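Local coordinates for protein muconate cycloisomerase (Azorhizobium caulinodans, PDB 3MY9) that belongs to the enolase superfamily, pairing a mandelate racemase/muconate lactonizing enzyme-type N-terminal domain with a TIM-barrel-like domain that binds magnesium, at residues 85-90 against 110-115; 126-131 against 278-283; 312-315 against 320-323. One frame throughout, in Å; residues are numbered along the deposited sequence.

Contact 1: residues 85-90 against 110-115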
loop_
_atom_site.group_PDB
_atom_site.type_symbol
_atom_site.label_atom_id
_atom_site.label_comp_id
_atom_site.label_asym_id
_atom_site.label_seq_id
_atom_site.Cartn_x
_atom_site.Cartn_y
_atom_site.Cartn_z
ATOM N N LYS A 85 28.062 6.128 -37.608
ATOM C CA LYS A 85 27.544 7.215 -36.760
ATOM C C LYS A 85 26.213 6.873 -36.101
ATOM O O LYS A 85 25.804 7.590 -35.197
ATOM C CB LYS A 85 27.277 8.491 -37.572
ATOM C CG LYS A 85 28.456 9.274 -38.087
ATOM C CD LYS A 85 28.027 10.162 -39.322
ATOM C CE LYS A 85 27.611 11.576 -38.909
ATOM N NZ LYS A 85 27.571 12.577 -39.980
ATOM N N ARG A 86 25.514 5.822 -36.530
ATOM C CA ARG A 86 24.197 5.489 -35.933
ATOM C C ARG A 86 24.224 4.245 -35.065
ATOM O O ARG A 86 23.507 3.284 -35.319
ATOM C CB ARG A 86 23.118 5.334 -37.000
ATOM C CG ARG A 86 22.898 6.583 -37.795
ATOM C CD ARG A 86 21.610 6.495 -38.635
ATOM N NE ARG A 86 21.392 7.738 -39.354
ATOM C CZ ARG A 86 20.201 8.249 -39.652
ATOM N NH1 ARG A 86 20.147 9.397 -40.305
ATOM N NH2 ARG A 86 19.060 7.625 -39.316
ATOM N N VAL A 87 25.010 4.307 -34.002
ATOM C CA VAL A 87 25.193 3.190 -33.097
ATOM C C VAL A 87 23.903 2.774 -32.352
ATOM O O VAL A 87 23.553 1.591 -32.313
ATOM C CB VAL A 87 26.302 3.524 -32.090
ATOM C CG1 VAL A 87 26.556 2.350 -31.166
ATOM C CG2 VAL A 87 27.596 3.935 -32.876
ATOM N N ARG A 88 23.200 3.747 -31.770
ATOM C CA ARG A 88 21.966 3.452 -31.050
ATOM C C ARG A 88 20.924 2.864 -31.980
ATOM O O ARG A 88 20.149 2.007 -31.568
ATOM C CB ARG A 88 21.391 4.680 -30.338
ATOM C CG ARG A 88 20.530 4.296 -29.114
ATOM C CD ARG A 88 19.782 5.486 -28.515
ATOM N NE ARG A 88 20.640 6.639 -28.183
ATOM C CZ ARG A 88 21.215 6.843 -27.012
ATOM N NH1 ARG A 88 21.091 5.958 -26.044
ATOM N NH2 ARG A 88 21.947 7.935 -26.813
ATOM N N GLU A 89 20.895 3.333 -33.227
ATOM C CA GLU A 89 19.954 2.819 -34.220
ATOM C C GLU A 89 20.245 1.353 -34.532
ATOM O O GLU A 89 19.322 0.558 -34.687
ATOM C CB GLU A 89 20.012 3.633 -35.517
ATOM C CG GLU A 89 18.975 3.208 -36.573
ATOM C CD GLU A 89 19.145 3.954 -37.894
ATOM O OE1 GLU A 89 18.276 4.786 -38.244
ATOM O OE2 GLU A 89 20.160 3.708 -38.584
ATOM N N LEU A 90 21.527 1.011 -34.681
ATOM C CA LEU A 90 21.917 -0.379 -34.964
ATOM C C LEU A 90 21.605 -1.257 -33.757
ATOM O O LEU A 90 21.137 -2.367 -33.944
ATOM C CB LEU A 90 23.410 -0.510 -35.332
ATOM C CG LEU A 90 23.900 -1.929 -35.723
ATOM C CD1 LEU A 90 23.297 -2.359 -37.046
ATOM C CD2 LEU A 90 25.446 -2.021 -35.799
ATOM N N MET A 110 30.919 -1.574 -29.175
ATOM C CA MET A 110 32.323 -1.312 -28.838
ATOM C C MET A 110 33.158 -0.953 -30.098
ATOM O O MET A 110 33.808 0.094 -30.178
ATOM C CB MET A 110 32.858 -2.609 -28.219
ATOM C CG MET A 110 33.991 -2.535 -27.278
ATOM S SD MET A 110 34.253 -4.185 -26.575
ATOM C CE MET A 110 32.784 -4.399 -25.623
ATOM N N ALA A 111 33.112 -1.846 -31.079
ATOM C CA ALA A 111 33.890 -1.705 -32.298
ATOM C C ALA A 111 33.467 -0.475 -33.113
ATOM O O ALA A 111 34.311 0.238 -33.647
ATOM C CB ALA A 111 33.775 -2.972 -33.129
ATOM N N LEU A 112 32.164 -0.217 -33.201
ATOM C CA LEU A 112 31.681 0.945 -33.975
ATOM C C LEU A 112 32.087 2.248 -33.307
ATOM O O LEU A 112 32.395 3.219 -33.994
ATOM C CB LEU A 112 30.154 0.934 -34.134
ATOM C CG LEU A 112 29.597 0.280 -35.385
ATOM C CD1 LEU A 112 30.221 -1.074 -35.637
ATOM C CD2 LEU A 112 28.084 0.181 -35.210
ATOM N N LEU A 113 32.054 2.272 -31.976
ATOM C CA LEU A 113 32.515 3.428 -31.219
ATOM C C LEU A 113 34.038 3.605 -31.320
ATOM O O LEU A 113 34.522 4.739 -31.357
ATOM C CB LEU A 113 32.057 3.345 -29.751
ATOM C CG LEU A 113 30.543 3.323 -29.530
ATOM C CD1 LEU A 113 30.125 3.211 -28.038
ATOM C CD2 LEU A 113 29.891 4.559 -30.171
ATOM N N ASP A 114 34.782 2.492 -31.392
ATOM C CA ASP A 114 36.233 2.509 -31.634
ATOM C C ASP A 114 36.529 3.194 -32.988
ATOM O O ASP A 114 37.319 4.133 -33.062
ATOM C CB ASP A 114 36.762 1.069 -31.619
ATOM C CG ASP A 114 38.289 0.972 -31.456
ATOM O OD1 ASP A 114 38.953 1.919 -30.970
ATOM O OD2 ASP A 114 38.818 -0.111 -31.785
ATOM N N ILE A 115 35.838 2.745 -34.037
ATOM C CA ILE A 115 35.980 3.323 -35.365
ATOM C C ILE A 115 35.595 4.797 -35.381
ATOM O O ILE A 115 36.357 5.633 -35.840
ATOM C CB ILE A 115 35.123 2.594 -36.411
ATOM C CG1 ILE A 115 35.634 1.175 -36.667
ATOM C CG2 ILE A 115 35.130 3.358 -37.711
ATOM C CD1 ILE A 115 34.798 0.428 -37.729
#
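V87, in the first turn of helix 87-97, meets two consecutive residues of helix 102-120, L112 and L113, at a closest CA-CA approach of 6.9 Å between V87 and L112. Its CB already lies 4.2 Å from CD2 of L113, and both methyls beyond it meet that same CD2. CG2 reaches deepest: it comes within 3.6 Å of L113 CD2 and also rests 4.1 Å from L112 CB. CG1, which takes the position anti to the backbone N (chi1 -178°), touches L113 CD2 less closely. The V87 and L112 side chains run past each other in opposite senses. One turn later, L90 crosses L112 at about a right angle, and L90 CD2 and L112 CD2 come to 3.5 Å of each other, closer than usual for carbons. The chi1 of L112, -93° and away from a staggered value, is consistent with a strained spot at this tight pair.

R86 occupies the N-cap position of helix 87-97 and turns outward to form a salt bridge with E89. Its NH2 comes to E89 OE1 at 3.1 Å from above the carboxylate plane, while OE1 lies nearly in the guanidinium plane. R86 NH1 pairs with D134 of the second subunit, so the outer surface of this turn serves the subunit interface. Facing inward, the contact is wholly aliphatic: four buried side chains join two helices of the N-terminal domain by shape and van der Waals packing, without polar atoms that would fix a direction.

Contact 2: residues 126-131 against 278-283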
loop_
_atom_site.group_PDB
_atom_site.type_symbol
_atom_site.label_atom_id
_atom_site.label_comp_id
_atom_site.label_asym_id
_atom_site.label_seq_id
_atom_site.Cartn_x
_atom_site.Cartn_y
_atom_site.Cartn_z
ATOM N N ASP A 126 34.710 10.345 -24.609
ATOM C CA ASP A 126 34.341 11.607 -25.273
ATOM C C ASP A 126 32.978 11.532 -25.963
ATOM O O ASP A 126 32.237 12.496 -25.955
ATOM C CB ASP A 126 35.360 11.977 -26.370
ATOM C CG ASP A 126 36.760 12.225 -25.848
ATOM O OD1 ASP A 126 36.897 12.601 -24.671
ATOM O OD2 ASP A 126 37.728 12.083 -26.651
ATOM N N LEU A 127 32.713 10.398 -26.605
ATOM C CA LEU A 127 31.468 10.121 -27.304
ATOM C C LEU A 127 30.305 9.738 -26.380
ATOM O O LEU A 127 29.162 9.526 -26.854
ATOM C CB LEU A 127 31.697 8.983 -28.292
ATOM C CG LEU A 127 32.697 9.303 -29.409
ATOM C CD1 LEU A 127 33.068 8.036 -30.159
ATOM C CD2 LEU A 127 32.087 10.348 -30.339
ATOM N N LEU A 128 30.600 9.606 -25.085
ATOM C CA LEU A 128 29.621 9.223 -24.080
ATOM C C LEU A 128 29.395 10.358 -23.073
ATOM O O LEU A 128 28.948 10.128 -21.943
ATOM C CB LEU A 128 30.103 7.948 -23.354
ATOM C CG LEU A 128 30.121 6.701 -24.253
ATOM C CD1 LEU A 128 30.575 5.476 -23.477
ATOM C CD2 LEU A 128 28.759 6.459 -24.920
ATOM N N GLY A 129 29.749 11.579 -23.488
ATOM C CA GLY A 129 29.493 12.780 -22.706
ATOM C C GLY A 129 30.749 13.401 -22.143
ATOM O O GLY A 129 30.682 14.451 -21.510
ATOM N N GLY A 130 31.883 12.739 -22.358
ATOM C CA GLY A 130 33.163 13.200 -21.880
ATOM C C GLY A 130 33.567 12.541 -20.575
ATOM O O GLY A 130 32.718 12.127 -19.794
ATOM N N ARG A 131 34.873 12.432 -20.366
ATOM C CA ARG A 131 35.434 11.983 -19.103
ATOM C C ARG A 131 35.006 12.873 -17.955
ATOM O O ARG A 131 34.933 14.093 -18.092
ATOM C CB ARG A 131 36.958 12.029 -19.105
ATOM C CG ARG A 131 37.662 11.065 -20.037
ATOM C CD ARG A 131 39.157 10.968 -19.661
ATOM N NE ARG A 131 39.863 9.950 -20.450
ATOM C CZ ARG A 131 41.124 9.584 -20.223
ATOM N NH1 ARG A 131 41.824 10.163 -19.249
ATOM N NH2 ARG A 131 41.695 8.636 -20.963
ATOM N N GLY A 278 25.441 -3.381 -23.012
ATOM C CA GLY A 278 26.381 -2.453 -23.626
ATOM C C GLY A 278 26.589 -1.134 -22.914
ATOM O O GLY A 278 26.093 -0.910 -21.811
ATOM N N LEU A 279 27.337 -0.262 -23.584
ATOM C CA LEU A 279 27.833 0.981 -23.019
ATOM C C LEU A 279 26.737 2.036 -22.896
ATOM O O LEU A 279 26.608 2.650 -21.848
ATOM C CB LEU A 279 28.973 1.523 -23.884
ATOM C CG LEU A 279 30.221 0.638 -24.053
ATOM C CD1 LEU A 279 31.164 1.208 -25.095
ATOM C CD2 LEU A 279 30.908 0.507 -22.784
ATOM N N MET A 280 25.964 2.257 -23.963
ATOM C CA MET A 280 24.841 3.211 -23.899
ATOM C C MET A 280 23.756 2.716 -22.917
ATOM O O MET A 280 23.213 3.504 -22.161
ATOM C CB MET A 280 24.252 3.511 -25.290
ATOM C CG MET A 280 25.207 4.362 -26.209
ATOM S SD MET A 280 24.564 4.937 -27.840
ATOM C CE MET A 280 26.198 5.445 -28.413
ATOM N N LYS A 281 23.452 1.423 -22.934
ATOM C CA LYS A 281 22.483 0.851 -21.989
ATOM C C LYS A 281 22.972 1.002 -20.547
ATOM O O LYS A 281 22.181 1.282 -19.662
ATOM C CB LYS A 281 22.237 -0.631 -22.266
ATOM C CG LYS A 281 21.635 -0.967 -23.635
ATOM C CD LYS A 281 20.205 -0.524 -23.750
ATOM C CE LYS A 281 19.537 -1.154 -24.972
ATOM N NZ LYS A 281 18.056 -0.995 -24.878
ATOM N N ALA A 282 24.275 0.859 -20.308
ATOM C CA ALA A 282 24.805 1.076 -18.953
ATOM C C ALA A 282 24.627 2.530 -18.481
ATOM O O ALA A 282 24.348 2.781 -17.299
ATOM C CB ALA A 282 26.263 0.652 -18.847
ATOM N N GLN A 283 24.790 3.490 -19.388
ATOM C CA GLN A 283 24.569 4.898 -19.023
ATOM C C GLN A 283 23.077 5.201 -18.813
ATOM O O GLN A 283 22.731 6.044 -18.000
ATOM C CB GLN A 283 25.154 5.826 -20.069
ATOM C CG GLN A 283 26.678 5.894 -20.069
ATOM C CD GLN A 283 27.201 7.158 -20.763
ATOM O OE1 GLN A 283 26.676 7.555 -21.799
ATOM N NE2 GLN A 283 28.232 7.785 -20.183
#
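Q283 reaches from helix 279-292 to the backbone of L128, its NE2 giving a hydrogen bond to L128 O of 3.0 Å. The chain runs extended beyond CG (chi2 -160°), which carries the amide across to the 126-131 loop. The carbonyl oxygen receives NE2 on a lone pair, in the carbonyl plane, with an N-H...O angle of 161°; the acceptor lies almost exactly in the amide plane of Q283. The same amide passes beside the L128 side chain, with NE2 3.7 Å from CB and OE1 3.9 Å from CD2.

L128 holds CG opposite its carbonyl carbon (chi1 -68°), and its two methyls part over the first turn of the helix. CD1 is 4.3 Å from CB of L279, while CD2 lies the same distance from CG of M280. These are loose aliphatic touches around a leucine that supplies about half the buried surface.

Both polar groups have second partners: Q283 NE2 also bonds to T318 OG1, and L128 O also receives NH2 of R88 from the second subunit. At the helix start, the carboxylate of E109 accepts the backbone N-H groups of L279 and M280. The arrangement combines a side-chain-to-backbone hydrogen bond with apolar packing between a loop and a helix of the barrel-like domain, placed at the junction of the two domains of an enolase-superfamily chain and at its subunit interface.

Contact 3: residues 312-315 against 320-323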
loop_
_atom_site.group_PDB
_atom_site.type_symbol
_atom_site.label_atom_id
_atom_site.label_comp_id
_atom_site.label_asym_id
_atom_site.label_seq_id
_atom_site.Cartn_x
_atom_site.Cartn_y
_atom_site.Cartn_z
ATOM N N THR A 312 36.471 0.541 -18.997
ATOM C CA THR A 312 37.191 1.665 -18.421
ATOM C C THR A 312 36.726 3.012 -19.000
ATOM O O THR A 312 36.574 3.987 -18.274
ATOM C CB THR A 312 38.701 1.465 -18.656
ATOM O OG1 THR A 312 39.126 0.298 -17.937
ATOM C CG2 THR A 312 39.466 2.641 -18.160
ATOM N N GLN A 313 36.495 3.054 -20.310
ATOM C CA GLN A 313 35.920 4.245 -20.982
ATOM C C GLN A 313 34.521 4.572 -20.472
ATOM O O GLN A 313 34.190 5.735 -20.175
ATOM C CB GLN A 313 35.845 4.025 -22.503
ATOM C CG GLN A 313 37.181 3.793 -23.183
ATOM C CD GLN A 313 37.982 5.054 -23.384
ATOM O OE1 GLN A 313 37.454 6.159 -23.337
ATOM N NE2 GLN A 313 39.284 4.893 -23.624
ATOM N N LEU A 314 33.679 3.545 -20.389
ATOM C CA LEU A 314 32.350 3.719 -19.820
ATOM C C LEU A 314 32.430 4.353 -18.434
ATOM O O LEU A 314 31.769 5.354 -18.156
ATOM C CB LEU A 314 31.592 2.391 -19.728
ATOM C CG LEU A 314 30.308 2.559 -18.882
ATOM C CD1 LEU A 314 29.253 3.245 -19.757
ATOM C CD2 LEU A 314 29.843 1.260 -18.295
ATOM N N ILE A 315 33.225 3.763 -17.553
ATOM C CA ILE A 315 33.256 4.233 -16.187
ATOM C C ILE A 315 33.855 5.631 -16.136
ATOM O O ILE A 315 33.387 6.479 -15.394
ATOM C CB ILE A 315 34.000 3.270 -15.262
ATOM C CG1 ILE A 315 33.238 1.932 -15.155
ATOM C CG2 ILE A 315 34.181 3.888 -13.869
ATOM C CD1 ILE A 315 34.057 0.822 -14.436
ATOM N N GLY A 320 28.159 8.519 -11.893
ATOM C CA GLY A 320 27.463 7.759 -10.855
ATOM C C GLY A 320 28.120 6.415 -10.529
ATOM O O GLY A 320 27.841 5.825 -9.490
ATOM N N ILE A 321 29.006 5.930 -11.389
ATOM C CA ILE A 321 29.729 4.700 -11.075
ATOM C C ILE A 321 30.929 5.130 -10.285
ATOM O O ILE A 321 32.014 5.242 -10.812
ATOM C CB ILE A 321 30.124 3.887 -12.315
ATOM C CG1 ILE A 321 28.887 3.583 -13.152
ATOM C CG2 ILE A 321 30.845 2.599 -11.915
ATOM C CD1 ILE A 321 29.181 2.940 -14.501
ATOM N N SER A 322 30.704 5.377 -9.005
ATOM C CA SER A 322 31.677 6.014 -8.122
ATOM C C SER A 322 32.314 5.056 -7.118
ATOM O O SER A 322 33.158 5.470 -6.331
ATOM C CB SER A 322 30.974 7.128 -7.343
ATOM O OG SER A 322 29.783 6.615 -6.745
ATOM N N LEU A 323 31.914 3.787 -7.142
ATOM C CA LEU A 323 32.416 2.803 -6.179
ATOM C C LEU A 323 33.649 2.005 -6.644
ATOM O O LEU A 323 34.128 1.146 -5.908
ATOM C CB LEU A 323 31.292 1.852 -5.783
ATOM C CG LEU A 323 30.212 2.528 -4.940
ATOM C CD1 LEU A 323 28.940 1.643 -4.861
ATOM C CD2 LEU A 323 30.794 2.854 -3.566
#
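An inverse gamma turn centred on I321 is the striking element here, presenting that side chain to the last turn of helix 305-316 after a very short connection. I321 faces I315 and L314 with its two branches. CG2, anti to the backbone N, meets I315 CG2 and I315 CG1, each at 4.1 Å. The other branch, CG1, stands opposite the carbonyl carbon (chi1 -56°) and carries CD1 to 4.2 Å from CD2 of L314. The isoleucine thus straddles two neighbouring helix residues, one with each arm.

I315 and I321 cross at about a right angle. The methyl CG2 of I315 also lies against the backbone, 4.0 Å from I321 O. L314 holds CG anti to its own backbone N (chi1 169°), and of its two methyls CD2 makes the contact. All three residues are buried, and the side-chain packing is aliphatic, at ordinary van der Waals spacing. In the turn itself, the N-H of S322 makes a weak bond to G320 O.

Backbone bonds from G320 and L323 to G296 tie the 320-323 loop to the neighbouring strand 296-297. The contact joins the end of helix 305-316 to the loop that heads for strand 326-327. Helix 279-292 lies beside it, with M286 against I321 and further residues against L314, while I136 of strand 135-142 packs beside I315.

Overall arrangement
From the N terminus, contact 1 comes first, folding helix 102-120 back on helix 87-97 across a largely helical connection. The three contacts then follow in series, neither nested nor crossed. Contact 2 closes by far the longest loop, 146 residues holding most of the barrel strands, and brings the chain following helix 102-120 against helix 279-292. Contact 3 closes a short turn at the end of helix 305-316. Contact 2 is the middle member spatially: L113 of contact 1 touches L279, and L314 of contact 3 packs on L279, A282 and Q283. Contacts 1 and 3 do not touch, whereas contacts 1 and 2 both reach the second subunit.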